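PDB 4Q88: glycoside hydrolase family 88 protein from Bacteroides vulgatus, which probably hydrolyses glycosidic bonds, although its substrate and precise activity have not been established. Local coordinates for residues T46-M49 / E50-L54; M149-M152 / V153-D157; S37-D40 / N41-H45; K302-N305 / Y306-T310; I19-R22 / V23-Y27. All coordinates share one frame; numbering follows the deposited sequence.

Contact 1. Residues T46-M49 / E50-L54; sequences TGNM and EVCAL
The nitrogens of Glu50, Val51, Cys52 and Ala53 bond in turn to the carbonyl oxygens of Thr46, Gly47, Asn48 and Met49, at 2.9 to 3.1 Å, so the two segments are successive turns of the regular alpha-helix 39-55. Thr46 O accepts a second bond, from a water that stands 2.9 Å away and also donates to Glu50 OE1 at 2.8 Å. Glu50 has CG anti to the backbone N (chi1 -161°) and bends at chi2 (72°), which carries the carboxylate out from the helix flank; the water bridges OE1 and Thr46 O. On another side of the helix, Val51 packs against the backbone: its CG2 lies 3.3 Å from Gly47 O, at a position that carries no side chain. Cys52 SG sits beside its own backbone N and comes within 4.4 Å of Asn48 ND2. Asn48 is buried between helices, its OD1 taking a bond from Asn24 ND2 and its ND2 bonding to Ser64 OG and Tyr60 O, which ties helix 39-55 to helices 13-30 and 58-70. Selenomethionine Met49, coiled at chi2 and chi3, packs on Leu61 and Leu110. The buried Asn48 amide thus uses both its ends, and the water, giving one hydrogen to Thr46 O and the other to Glu50 OE1, couples that carboxylate to the backbone one turn earlier.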
loop_
_atom_site.group_PDB
_atom_site.type_symbol
_atom_site.label_atom_id
_atom_site.label_comp_id
_atom_site.label_asym_id
_atom_site.label_seq_id
_atom_site.Cartn_x
_atom_site.Cartn_y
_atom_site.Cartn_z
ATOM N N THR A 46 5.998 6.357 -1.695
ATOM C CA THR A 46 5.186 6.411 -0.451
ATOM C C THR A 46 5.980 6.024 0.810
ATOM O O THR A 46 5.856 6.670 1.859
ATOM C CB THR A 46 3.840 5.615 -0.544
ATOM O OG1 THR A 46 4.041 4.192 -0.549
ATOM C CG2 THR A 46 3.087 6.025 -1.770
ATOM N N GLY A 47 6.833 5.019 0.715
ATOM C CA GLY A 47 7.719 4.673 1.802
ATOM C C GLY A 47 8.720 5.749 2.122
ATOM O O GLY A 47 8.927 6.124 3.280
ATOM N N ASN A 48 9.333 6.295 1.076
ATOM C CA ASN A 48 10.297 7.390 1.266
ATOM C C ASN A 48 9.654 8.602 1.924
ATOM O O ASN A 48 10.230 9.229 2.827
ATOM C CB ASN A 48 10.937 7.776 -0.055
ATOM C CG ASN A 48 12.131 8.712 0.138
ATOM O OD1 ASN A 48 13.008 8.445 0.943
ATOM N ND2 ASN A 48 12.171 9.770 -0.606
HETATM N N MSE A 49 8.424 8.949 1.520
HETATM C CA MSE A 49 7.758 10.089 2.140
HETATM C C MSE A 49 7.456 9.813 3.625
HETATM O O MSE A 49 7.467 10.740 4.496
HETATM C CB MSE A 49 6.487 10.412 1.297
HETATM C CG MSE A 49 6.696 10.941 -0.133
HETATM SE SE MSE A 49 7.959 12.455 -0.081
HETATM C CE MSE A 49 7.113 13.697 1.136
ATOM N N GLU A 50 7.148 8.563 3.938
ATOM C CA GLU A 50 6.989 8.144 5.347
ATOM C C GLU A 50 8.291 8.357 6.142
ATOM O O GLU A 50 8.268 8.931 7.252
ATOM C CB GLU A 50 6.548 6.702 5.439
ATOM C CG GLU A 50 5.931 6.348 6.776
ATOM C CD GLU A 50 4.544 6.956 6.966
ATOM O OE1 GLU A 50 3.834 7.242 5.971
ATOM O OE2 GLU A 50 4.129 7.164 8.136
ATOM N N VAL A 51 9.409 7.956 5.567
ATOM C CA VAL A 51 10.746 8.212 6.189
ATOM C C VAL A 51 11.009 9.704 6.369
ATOM O O VAL A 51 11.492 10.128 7.423
ATOM C CB VAL A 51 11.895 7.565 5.408
ATOM C CG1 VAL A 51 13.222 7.760 6.131
ATOM C CG2 VAL A 51 11.629 6.088 5.259
ATOM N N CYS A 52 10.647 10.497 5.365
ATOM C CA CYS A 52 10.802 11.957 5.492
ATOM C C CYS A 52 9.946 12.521 6.595
ATOM O O CYS A 52 10.380 13.437 7.354
ATOM C CB CYS A 52 10.493 12.682 4.212
ATOM S SG CYS A 52 11.659 12.339 2.905
ATOM N N ALA A 53 8.728 12.024 6.746
ATOM C CA ALA A 53 7.903 12.463 7.869
ATOM C C ALA A 53 8.518 12.135 9.228
ATOM O O ALA A 53 8.351 12.859 10.206
ATOM C CB ALA A 53 6.496 11.845 7.776
ATOM N N LEU A 54 9.143 10.967 9.328
ATOM C CA LEU A 54 9.690 10.484 10.591
ATOM C C LEU A 54 10.999 11.183 10.898
ATOM O O LEU A 54 11.308 11.386 12.066
ATOM C CB LEU A 54 9.983 8.992 10.532
ATOM C CG LEU A 54 10.478 8.326 11.789
ATOM C CD1 LEU A 54 9.369 8.219 12.822
ATOM C CD2 LEU A 54 11.021 6.949 11.430
HETATM O O HOH W 1 3.510 7.685 3.234
#

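Contact 2. Residues M149-M152 / V153-D157; sequences MPVM and VKMYD
A proline kink lies in helix 144-159 of what is, from the family, an alpha/alpha barrel: Pro150 has no N-H to give, the Val151 nitrogen also lacks a bond to the turn before, and Val153 N stands 3.6 Å from Met149 O. Regular bonding resumes with Lys154 N, Met155 N and Tyr156 N, which donate to the oxygens of Pro150, Val151 and Met152. Lys154 lays its chain past the proline carbonyl, CG being 3.2 Å from Pro150 O; the extended run through chi2 and chi3 brings Lys154 CE to 4.3 Å from Pro150 CB, and chi4 (-66°) then turns the ammonium aside. One residue on, Val151 and Met155 lie side by side and point the same way, with Val151 CG1 3.8 Å from Met155 CG. The first torsion of Met155 sets CG beside its own backbone N, and this also brings it to 3.1 Å from Val151 O. Val153 CG2 closes on the proline from another side, 3.4 Å from Pro150 O. The ammonium of Lys154 forms a salt bridge with Asp109 of helix 103-113 and bonds to Gln225 of helix 209-225; selenomethionines Met152 and Met155 face helices 117-132 and 163-179.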
loop_
_atom_site.group_PDB
_atom_site.type_symbol
_atom_site.label_atom_id
_atom_site.label_comp_id
_atom_site.label_asym_id
_atom_site.label_seq_id
_atom_site.Cartn_x
_atom_site.Cartn_y
_atom_site.Cartn_z
HETATM N N MSE A 149 -7.035 4.946 -2.898
HETATM C CA MSE A 149 -7.765 5.511 -1.759
HETATM C C MSE A 149 -7.015 6.670 -1.103
HETATM O O MSE A 149 -7.640 7.683 -0.779
HETATM C CB MSE A 149 -8.233 4.543 -0.641
HETATM C CG MSE A 149 -9.272 3.541 -1.128
HETATM SE SE MSE A 149 -10.350 2.750 0.292
HETATM C CE MSE A 149 -8.873 2.068 1.328
ATOM N N PRO A 150 -5.707 6.554 -0.823
ATOM C CA PRO A 150 -5.033 7.695 -0.176
ATOM C C PRO A 150 -4.916 8.957 -1.089
ATOM O O PRO A 150 -4.824 10.080 -0.584
ATOM C CB PRO A 150 -3.647 7.155 0.159
ATOM C CG PRO A 150 -3.757 5.674 0.026
ATOM C CD PRO A 150 -4.789 5.437 -1.030
ATOM N N VAL A 151 -4.947 8.797 -2.396
ATOM C CA VAL A 151 -5.076 9.947 -3.313
ATOM C C VAL A 151 -6.336 10.774 -2.962
ATOM O O VAL A 151 -6.304 12.027 -2.898
ATOM C CB VAL A 151 -5.213 9.480 -4.766
ATOM C CG1 VAL A 151 -5.446 10.676 -5.648
ATOM C CG2 VAL A 151 -3.940 8.759 -5.195
HETATM N N MSE A 152 -7.436 10.081 -2.659
HETATM C CA MSE A 152 -8.690 10.752 -2.432
HETATM C C MSE A 152 -8.587 11.653 -1.204
HETATM O O MSE A 152 -9.034 12.843 -1.256
HETATM C CB MSE A 152 -9.904 9.804 -2.311
HETATM C CG MSE A 152 -10.081 8.717 -3.399
HETATM SE SE MSE A 152 -10.080 9.485 -5.200
HETATM C CE MSE A 152 -11.992 9.671 -5.458
ATOM N N VAL A 153 -8.014 11.150 -0.095
ATOM C CA VAL A 153 -7.941 11.959 1.135
ATOM C C VAL A 153 -6.878 13.049 1.025
ATOM O O VAL A 153 -7.051 14.150 1.593
ATOM C CB VAL A 153 -7.750 11.123 2.427
ATOM C CG1 VAL A 153 -8.988 10.264 2.672
ATOM C CG2 VAL A 153 -6.478 10.263 2.408
ATOM N N LYS A 154 -5.780 12.751 0.315
ATOM C CA LYS A 154 -4.700 13.734 0.140
ATOM C C LYS A 154 -5.194 14.885 -0.751
ATOM O O LYS A 154 -4.886 16.079 -0.491
ATOM C CB LYS A 154 -3.442 13.091 -0.441
ATOM C CG LYS A 154 -2.733 12.195 0.561
ATOM C CD LYS A 154 -1.576 11.415 -0.053
ATOM C CE LYS A 154 -0.966 10.461 0.950
ATOM N NZ LYS A 154 -0.308 11.128 2.095
HETATM N N MSE A 155 -6.011 14.569 -1.753
HETATM C CA MSE A 155 -6.502 15.625 -2.687
HETATM C C MSE A 155 -7.566 16.438 -2.011
HETATM O O MSE A 155 -7.593 17.683 -2.157
HETATM C CB MSE A 155 -7.000 15.106 -4.052
HETATM C CG MSE A 155 -5.896 14.381 -4.882
HETATM SE SE MSE A 155 -4.337 15.522 -5.224
HETATM C CE MSE A 155 -5.328 16.934 -6.164
ATOM N N TYR A 156 -8.438 15.793 -1.233
ATOM C CA TYR A 156 -9.387 16.518 -0.370
ATOM C C TYR A 156 -8.651 17.459 0.568
ATOM O O TYR A 156 -9.065 18.635 0.748
ATOM C CB TYR A 156 -10.309 15.580 0.441
ATOM C CG TYR A 156 -11.218 16.381 1.312
ATOM C CD1 TYR A 156 -12.382 16.927 0.791
ATOM C CD2 TYR A 156 -10.858 16.737 2.623
ATOM C CE1 TYR A 156 -13.204 17.766 1.530
ATOM C CE2 TYR A 156 -11.684 17.574 3.397
ATOM C CZ TYR A 156 -12.864 18.076 2.841
ATOM O OH TYR A 156 -13.701 18.899 3.560
ATOM N N ASP A 157 -7.599 16.972 1.231
ATOM C CA ASP A 157 -6.871 17.828 2.177
ATOM C C ASP A 157 -6.427 19.146 1.524
ATOM O O ASP A 157 -6.520 20.259 2.136
ATOM C CB ASP A 157 -5.632 17.083 2.680
ATOM C CG ASP A 157 -4.827 17.899 3.633
ATOM O OD1 ASP A 157 -5.406 18.357 4.629
ATOM O OD2 ASP A 157 -3.640 18.072 3.385
#

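Contact 3. Residues S37-D40 / N41-H45; sequences SFWD and NAVYH
Ala42 N and Val43 N donate to Phe38 O and Trp39 O, closing the first turn of helix 39-55, with Phe38 at the N-cap position; the next bond, Tyr44 N to Asp40 O, is weak at 3.3 Å. Trp39 and Val43 meet one turn apart, Val43 CG2 at the indole edge, near the ring plane, 4.1 Å from Trp39 CE3. The indole plane also passes under Asp40, whose CB sits 3.8 Å above it, while Trp39 CD1 lies 3.5 Å above the Phe38 ring, toward its rim. Asp40 holds CG between its backbone N and carbonyl carbon (chi1 58°), which swings the carboxylate forward beside the side-chain amide of Asn41, the two planes 25° apart. An alanine in place of Asp40 removes the carboxylate, which would probably leave the Asn41 side-chain amide without its flat neighbour and the helix start without a nearby negative charge. Beyond the turn, the Asn41 side-chain amide is fixed at both ends, by Arg36 O and by Asn341 of helix 341-358, and the indole meets Phe342 of that helix. Asp40 OD1 itself lies 3.0 Å from the backbone N of Asn41.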
loop_
_atom_site.group_PDB
_atom_site.type_symbol
_atom_site.label_atom_id
_atom_site.label_comp_id
_atom_site.label_asym_id
_atom_site.label_seq_id
_atom_site.Cartn_x
_atom_site.Cartn_y
_atom_site.Cartn_z
ATOM N N SER A 37 6.951 7.026 -13.343
ATOM C CA SER A 37 6.086 7.264 -12.194
ATOM C C SER A 37 5.072 6.120 -12.001
ATOM O O SER A 37 4.100 6.316 -11.334
ATOM C CB SER A 37 5.352 8.603 -12.312
ATOM O OG SER A 37 4.667 8.721 -13.556
ATOM N N PHE A 38 5.309 4.952 -12.590
ATOM C CA PHE A 38 4.425 3.800 -12.492
ATOM C C PHE A 38 4.393 3.219 -11.101
ATOM O O PHE A 38 5.245 3.556 -10.287
ATOM C CB PHE A 38 4.942 2.748 -13.459
ATOM C CG PHE A 38 3.955 1.644 -13.816
ATOM C CD1 PHE A 38 2.642 1.911 -14.162
ATOM C CD2 PHE A 38 4.418 0.365 -13.978
ATOM C CE1 PHE A 38 1.781 0.906 -14.597
ATOM C CE2 PHE A 38 3.571 -0.656 -14.384
ATOM C CZ PHE A 38 2.251 -0.382 -14.715
ATOM N N TRP A 39 3.420 2.348 -10.813
ATOM C CA TRP A 39 3.092 1.991 -9.410
ATOM C C TRP A 39 4.265 1.483 -8.546
ATOM O O TRP A 39 4.330 1.771 -7.370
ATOM C CB TRP A 39 1.950 0.955 -9.363
ATOM C CG TRP A 39 2.430 -0.405 -9.760
ATOM C CD1 TRP A 39 2.532 -0.906 -11.023
ATOM C CD2 TRP A 39 2.912 -1.420 -8.888
ATOM N NE1 TRP A 39 3.064 -2.185 -10.998
ATOM C CE2 TRP A 39 3.289 -2.524 -9.690
ATOM C CE3 TRP A 39 3.008 -1.532 -7.505
ATOM C CZ2 TRP A 39 3.813 -3.693 -9.134
ATOM C CZ3 TRP A 39 3.542 -2.681 -6.965
ATOM C CH2 TRP A 39 3.896 -3.757 -7.770
ATOM N N ASP A 40 5.138 0.669 -9.121
ATOM C CA ASP A 40 6.169 0.035 -8.313
ATOM C C ASP A 40 7.158 1.063 -7.767
ATOM O O ASP A 40 7.465 1.058 -6.556
ATOM C CB ASP A 40 6.834 -1.134 -9.067
ATOM C CG ASP A 40 7.463 -0.731 -10.397
ATOM O OD1 ASP A 40 7.112 0.287 -11.058
ATOM O OD2 ASP A 40 8.367 -1.487 -10.776
ATOM N N ASN A 41 7.617 1.987 -8.622
ATOM C CA ASN A 41 8.395 3.115 -8.131
ATOM C C ASN A 41 7.591 4.022 -7.221
ATOM O O ASN A 41 8.081 4.490 -6.188
ATOM C CB ASN A 41 8.946 3.923 -9.304
ATOM C CG ASN A 41 9.930 3.129 -10.131
ATOM O OD1 ASN A 41 10.744 2.384 -9.592
ATOM N ND2 ASN A 41 9.936 3.361 -11.436
ATOM N N ALA A 42 6.332 4.264 -7.589
ATOM C CA ALA A 42 5.517 5.161 -6.826
ATOM C C ALA A 42 5.247 4.637 -5.409
ATOM O O ALA A 42 5.165 5.422 -4.481
ATOM C CB ALA A 42 4.178 5.424 -7.526
ATOM N N VAL A 43 5.103 3.320 -5.255
ATOM C CA VAL A 43 4.922 2.740 -3.889
ATOM C C VAL A 43 6.223 2.947 -3.068
ATOM O O VAL A 43 6.160 3.287 -1.916
ATOM C CB VAL A 43 4.499 1.265 -3.929
ATOM C CG1 VAL A 43 4.563 0.617 -2.527
ATOM C CG2 VAL A 43 3.086 1.200 -4.473
ATOM N N TYR A 44 7.377 2.771 -3.699
ATOM C CA TYR A 44 8.651 3.032 -3.032
ATOM C C TYR A 44 8.587 4.498 -2.504
ATOM O O TYR A 44 8.875 4.764 -1.325
ATOM C CB TYR A 44 9.885 2.811 -3.899
ATOM C CG TYR A 44 11.040 3.529 -3.206
ATOM C CD1 TYR A 44 11.641 2.992 -2.076
ATOM C CD2 TYR A 44 11.386 4.819 -3.599
ATOM C CE1 TYR A 44 12.630 3.717 -1.367
ATOM C CE2 TYR A 44 12.370 5.543 -2.916
ATOM C CZ TYR A 44 12.981 4.985 -1.812
ATOM O OH TYR A 44 13.879 5.724 -1.096
ATOM N N HIS A 45 8.166 5.444 -3.368
ATOM C CA HIS A 45 8.077 6.854 -2.925
ATOM C C HIS A 45 7.126 7.061 -1.779
ATOM O O HIS A 45 7.391 7.915 -0.959
ATOM C CB HIS A 45 7.855 7.827 -4.077
ATOM C CG HIS A 45 9.074 7.963 -4.915
ATOM N ND1 HIS A 45 10.124 8.772 -4.540
ATOM C CD2 HIS A 45 9.501 7.265 -5.993
ATOM C CE1 HIS A 45 11.100 8.646 -5.418
ATOM N NE2 HIS A 45 10.757 7.711 -6.288
#

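Contact 4. Residues K302-N305 / Y306-T310; sequences KAWN and YLKTT
Asn305 O takes a bond from Thr309 N, 2.9 Å long, in the last turns of alpha-helix 293-311, which widens to a pi-type turn over 307-310. A second bond to the same oxygen, from Thr309 OG1 on the opposite face of the carbonyl plane, is less certain because Thr309 has two conformers. Three regular bonds precede these, from Tyr306 N, Leu307 N and Lys308 N to the oxygens of Lys302, Ala303 and Trp304. Farther out, Glu11 accepts from Trp304 NE1 and forms a salt bridge with Lys308 NZ, which has a second such partner in Glu15. The indole of Trp304 carries the packing. With CG anti to N (chi1 173°) it leans toward the following turn, and Lys308 CB lies over one face in a CH-pi contact, 4.3 Å from the centroid of the five-membered ring and 27° off its normal. Leu307 crosses the Trp304 side chain at about a right angle, Leu307 CD1 approaching Trp304 CE3 obliquely at 4.0 Å. An alanine at Trp304 takes away this surface and the indole N-H, and would probably leave the aliphatic part of Lys308 unsupported and Glu11 with one donor fewer. Lys308 runs on extended beyond CG, its CD 3.9 Å from Trp304 NE1.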
loop_
_atom_site.group_PDB
_atom_site.type_symbol
_atom_site.label_atom_id
_atom_site.label_comp_id
_atom_site.label_asym_id
_atom_site.label_seq_id
_atom_site.Cartn_x
_atom_site.Cartn_y
_atom_site.Cartn_z
ATOM N N LYS A 302 5.695 -10.564 16.705
ATOM C CA LYS A 302 6.093 -11.694 15.851
ATOM C C LYS A 302 6.374 -11.241 14.430
ATOM O O LYS A 302 7.327 -11.712 13.797
ATOM C CB LYS A 302 5.026 -12.781 15.855
ATOM C CG LYS A 302 4.806 -13.430 17.215
ATOM C CD LYS A 302 3.551 -14.307 17.214
ATOM C CE LYS A 302 3.401 -15.099 18.505
ATOM N NZ LYS A 302 2.951 -14.280 19.670
ATOM N N ALA A 303 5.531 -10.349 13.916
ATOM C CA ALA A 303 5.696 -9.842 12.553
ATOM C C ALA A 303 6.943 -9.018 12.372
ATOM O O ALA A 303 7.687 -9.177 11.403
ATOM C CB ALA A 303 4.467 -9.029 12.150
ATOM N N TRP A 304 7.133 -8.080 13.280
ATOM C CA TRP A 304 8.299 -7.193 13.206
ATOM C C TRP A 304 9.563 -8.032 13.396
ATOM O O TRP A 304 10.561 -7.808 12.680
ATOM C CB TRP A 304 8.196 -5.993 14.203
ATOM C CG TRP A 304 9.473 -5.231 14.191
ATOM C CD1 TRP A 304 10.452 -5.203 15.171
ATOM C CD2 TRP A 304 9.999 -4.499 13.078
ATOM N NE1 TRP A 304 11.535 -4.453 14.727
ATOM C CE2 TRP A 304 11.290 -4.032 13.444
ATOM C CE3 TRP A 304 9.504 -4.178 11.823
ATOM C CZ2 TRP A 304 12.077 -3.280 12.574
ATOM C CZ3 TRP A 304 10.281 -3.427 10.956
ATOM C CH2 TRP A 304 11.562 -2.978 11.342
ATOM N N ASN A 305 9.521 -9.017 14.282
ATOM C CA ASN A 305 10.694 -9.875 14.478
ATOM C C ASN A 305 11.052 -10.631 13.192
ATOM O O ASN A 305 12.225 -10.704 12.798
ATOM C CB ASN A 305 10.509 -10.851 15.642
ATOM C CG ASN A 305 11.729 -11.734 15.817
ATOM O OD1 ASN A 305 12.808 -11.250 16.149
ATOM N ND2 ASN A 305 11.591 -13.007 15.499
ATOM N N TYR A 306 10.029 -11.109 12.482
ATOM C CA TYR A 306 10.267 -11.718 11.159
ATOM C C TYR A 306 10.894 -10.719 10.181
ATOM O O TYR A 306 11.870 -11.035 9.468
ATOM C CB TYR A 306 8.962 -12.274 10.543
ATOM C CG TYR A 306 9.130 -12.454 9.040
ATOM C CD1 TYR A 306 9.675 -13.599 8.527
ATOM C CD2 TYR A 306 8.735 -11.456 8.146
ATOM C CE1 TYR A 306 9.828 -13.765 7.166
ATOM C CE2 TYR A 306 8.917 -11.590 6.773
ATOM C CZ TYR A 306 9.462 -12.767 6.299
ATOM O OH TYR A 306 9.673 -12.914 4.968
ATOM N N LEU A 307 10.333 -9.512 10.118
ATOM C CA LEU A 307 10.824 -8.522 9.179
ATOM C C LEU A 307 12.302 -8.170 9.477
ATOM O O LEU A 307 13.085 -8.004 8.541
ATOM C CB LEU A 307 10.003 -7.247 9.227
ATOM C CG LEU A 307 8.569 -7.440 8.646
ATOM C CD1 LEU A 307 7.712 -6.223 8.890
ATOM C CD2 LEU A 307 8.664 -7.718 7.157
ATOM N N LYS A 308 12.608 -7.996 10.758
ATOM C CA LYS A 308 13.936 -7.489 11.201
ATOM C C LYS A 308 14.985 -8.587 11.085
ATOM O O LYS A 308 16.143 -8.306 10.775
ATOM C CB LYS A 308 13.837 -7.001 12.644
ATOM C CG LYS A 308 15.125 -6.655 13.356
ATOM C CD LYS A 308 14.865 -6.403 14.836
ATOM C CE LYS A 308 15.958 -5.528 15.433
ATOM N NZ LYS A 308 15.763 -5.348 16.909
ATOM N N THR A 309 14.584 -9.829 11.322
ATOM C CA THR A 309 15.516 -10.968 11.450
ATOM C C THR A 309 15.668 -11.765 10.167
ATOM O O THR A 309 16.756 -12.279 9.869
ATOM C CB THR A 309 15.056 -11.973 12.533
ATOM O OG1 THR A 309 14.841 -11.294 13.766
ATOM C CG2 THR A 309 16.090 -13.071 12.745
ATOM N N THR A 310 14.576 -11.907 9.417
ATOM C CA THR A 310 14.568 -12.740 8.226
ATOM C C THR A 310 14.501 -11.956 6.916
ATOM O O THR A 310 15.261 -12.224 5.989
ATOM C CB THR A 310 13.438 -13.779 8.319
ATOM O OG1 THR A 310 13.652 -14.604 9.471
ATOM C CG2 THR A 310 13.360 -14.639 7.089
#

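Contact 5. Residues I19-R22 / V23-Y27; sequences IIHR and VNQRY
His21 and Gln25 meet one turn apart on alpha-helix 13-30, where the Gln25 amide comes up obliquely to the imidazole, NE2 being 3.8 Å from His21 CB and 4.0 Å from His21 ND1, with ring and amide planes 39° apart. Gln25 reaches this place because its CG stands beside its own backbone N (chi1 -73°) and the chain then runs extended, passing His21 O with CG at 3.2 Å. On another side of the helix Ile19 and Val23 touch through their CG2 methyls, 4.3 Å apart, and Val23 CG2 also packs 3.3 Å from Ile19 O. The backbone beneath is regular: Val23, Asn24, Gln25 and Arg26 each donate from N to the oxygen four residues earlier, the straightest being Val23 N to Ile19 O, with an N-H...O angle of 173°. In the next shell, Tyr60 of helix 58-70 fixes the first pair, since its hydroxyl bonds both to His21 ND1 and to Gln25 NE2 and so sets the turn of both flat groups. Leu312 covers Ile19 and Val23, while Ile344 of helix 341-358 reaches Val23. Arg22, bent at chi3, turns its guanidinium back along the helix to a salt bridge with Glu18. Asn24 faces the interior, its amide oxygen OD1 held by the hydroxyl of Tyr44 on helix 39-55, and its CB lies 3.4 Å from Ile20 O.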
loop_
_atom_site.group_PDB
_atom_site.type_symbol
_atom_site.label_atom_id
_atom_site.label_comp_id
_atom_site.label_asym_id
_atom_site.label_seq_id
_atom_site.Cartn_x
_atom_site.Cartn_y
_atom_site.Cartn_z
ATOM N N ILE A 19 18.415 0.897 10.995
ATOM C CA ILE A 19 17.799 0.003 9.983
ATOM C C ILE A 19 17.160 0.808 8.861
ATOM O O ILE A 19 17.434 0.562 7.682
ATOM C CB ILE A 19 16.764 -0.933 10.620
ATOM C CG1 ILE A 19 17.502 -1.972 11.493
ATOM C CG2 ILE A 19 15.933 -1.617 9.532
ATOM C CD1 ILE A 19 16.613 -2.795 12.399
ATOM N N ILE A 20 16.350 1.804 9.245
ATOM C CA ILE A 20 15.662 2.638 8.275
ATOM C C ILE A 20 16.664 3.301 7.350
ATOM O O ILE A 20 16.545 3.252 6.120
ATOM C CB ILE A 20 14.753 3.646 8.997
ATOM C CG1 ILE A 20 13.558 2.896 9.602
ATOM C CG2 ILE A 20 14.241 4.703 8.049
ATOM C CD1 ILE A 20 12.705 3.749 10.511
ATOM N N HIS A 21 17.687 3.904 7.930
ATOM C CA HIS A 21 18.659 4.578 7.097
ATOM C C HIS A 21 19.495 3.596 6.253
ATOM O O HIS A 21 19.792 3.901 5.113
ATOM C CB HIS A 21 19.548 5.479 7.949
ATOM C CG HIS A 21 18.838 6.651 8.515
ATOM N ND1 HIS A 21 18.259 7.615 7.726
ATOM C CD2 HIS A 21 18.632 7.041 9.792
ATOM C CE1 HIS A 21 17.746 8.561 8.491
ATOM N NE2 HIS A 21 17.922 8.217 9.747
ATOM N N ARG A 22 19.857 2.432 6.807
ATOM C CA ARG A 22 20.591 1.404 6.052
ATOM C C ARG A 22 19.830 1.009 4.789
ATOM O O ARG A 22 20.352 1.041 3.663
ATOM C CB ARG A 22 20.827 0.172 6.921
ATOM C CG ARG A 22 21.741 -0.824 6.253
ATOM C CD ARG A 22 21.784 -2.192 6.892
ATOM N NE ARG A 22 21.510 -2.254 8.325
ATOM C CZ ARG A 22 21.074 -3.351 8.937
ATOM N NH1 ARG A 22 20.857 -4.479 8.257
ATOM N NH2 ARG A 22 20.802 -3.324 10.227
ATOM N N VAL A 23 18.550 0.684 4.973
ATOM C CA VAL A 23 17.678 0.268 3.850
ATOM C C VAL A 23 17.468 1.373 2.836
ATOM O O VAL A 23 17.600 1.145 1.630
ATOM C CB VAL A 23 16.313 -0.239 4.377
ATOM C CG1 VAL A 23 15.308 -0.487 3.255
ATOM C CG2 VAL A 23 16.510 -1.473 5.231
ATOM N N ASN A 24 17.187 2.581 3.320
ATOM C CA ASN A 24 16.853 3.656 2.414
ATOM C C ASN A 24 18.089 4.160 1.684
ATOM O O ASN A 24 18.005 4.477 0.498
ATOM C CB ASN A 24 16.110 4.804 3.105
ATOM C CG ASN A 24 15.066 5.443 2.193
ATOM O OD1 ASN A 24 14.550 4.793 1.258
ATOM N ND2 ASN A 24 14.770 6.718 2.425
ATOM N N GLN A 25 19.223 4.235 2.380
ATOM C CA GLN A 25 20.455 4.682 1.724
ATOM C C GLN A 25 20.946 3.712 0.691
ATOM O O GLN A 25 21.375 4.136 -0.369
ATOM C CB GLN A 25 21.532 5.009 2.727
ATOM C CG GLN A 25 21.158 6.302 3.404
ATOM C CD GLN A 25 21.994 6.630 4.604
ATOM O OE1 GLN A 25 23.060 6.049 4.823
ATOM N NE2 GLN A 25 21.505 7.580 5.407
ATOM N N ARG A 26 20.833 2.429 0.971
ATOM C CA ARG A 26 21.203 1.403 -0.015
ATOM C C ARG A 26 20.384 1.586 -1.265
ATOM O O ARG A 26 20.925 1.627 -2.379
ATOM C CB ARG A 26 21.010 0.008 0.549
ATOM C CG ARG A 26 21.454 -1.119 -0.401
ATOM C CD ARG A 26 20.746 -2.422 -0.108
ATOM N NE ARG A 26 20.648 -3.304 -1.274
ATOM C CZ ARG A 26 19.579 -3.421 -2.080
ATOM N NH1 ARG A 26 18.445 -2.687 -1.898
ATOM N NH2 ARG A 26 19.645 -4.291 -3.101
ATOM N N TYR A 27 19.064 1.728 -1.107
ATOM C CA TYR A 27 18.207 1.846 -2.287
ATOM C C TYR A 27 18.531 3.115 -3.110
ATOM O O TYR A 27 18.709 3.045 -4.332
ATOM C CB TYR A 27 16.713 1.809 -1.881
ATOM C CG TYR A 27 15.849 1.839 -3.076
ATOM C CD1 TYR A 27 15.560 0.671 -3.761
ATOM C CD2 TYR A 27 15.354 3.024 -3.562
ATOM C CE1 TYR A 27 14.804 0.694 -4.907
ATOM C CE2 TYR A 27 14.596 3.062 -4.708
ATOM C CZ TYR A 27 14.315 1.886 -5.366
ATOM O OH TYR A 27 13.551 1.900 -6.503
#

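Along the chain the order is contact 5, contact 3, contact 1, contact 2 and contact 4. Contact 3 holds the start of helix 39-55 with the two residues before it, and contact 1 follows directly on the same helix, their centres about 13 Å apart. Contact 5, on the preceding helix 13-30, touches both; its centre is about 12 Å from that of contact 1 and 17 Å from that of contact 3. Contact 4, on helix 293-311, reaches contact 5 through Lys308 packing on Ile19, so a late helix meets the first one, consistent with an alpha/alpha barrel closing on itself. Contact 2, on helix 144-159, touches none of the others and lies about 31 Å from contact 4, centre to centre, across the chain's centre.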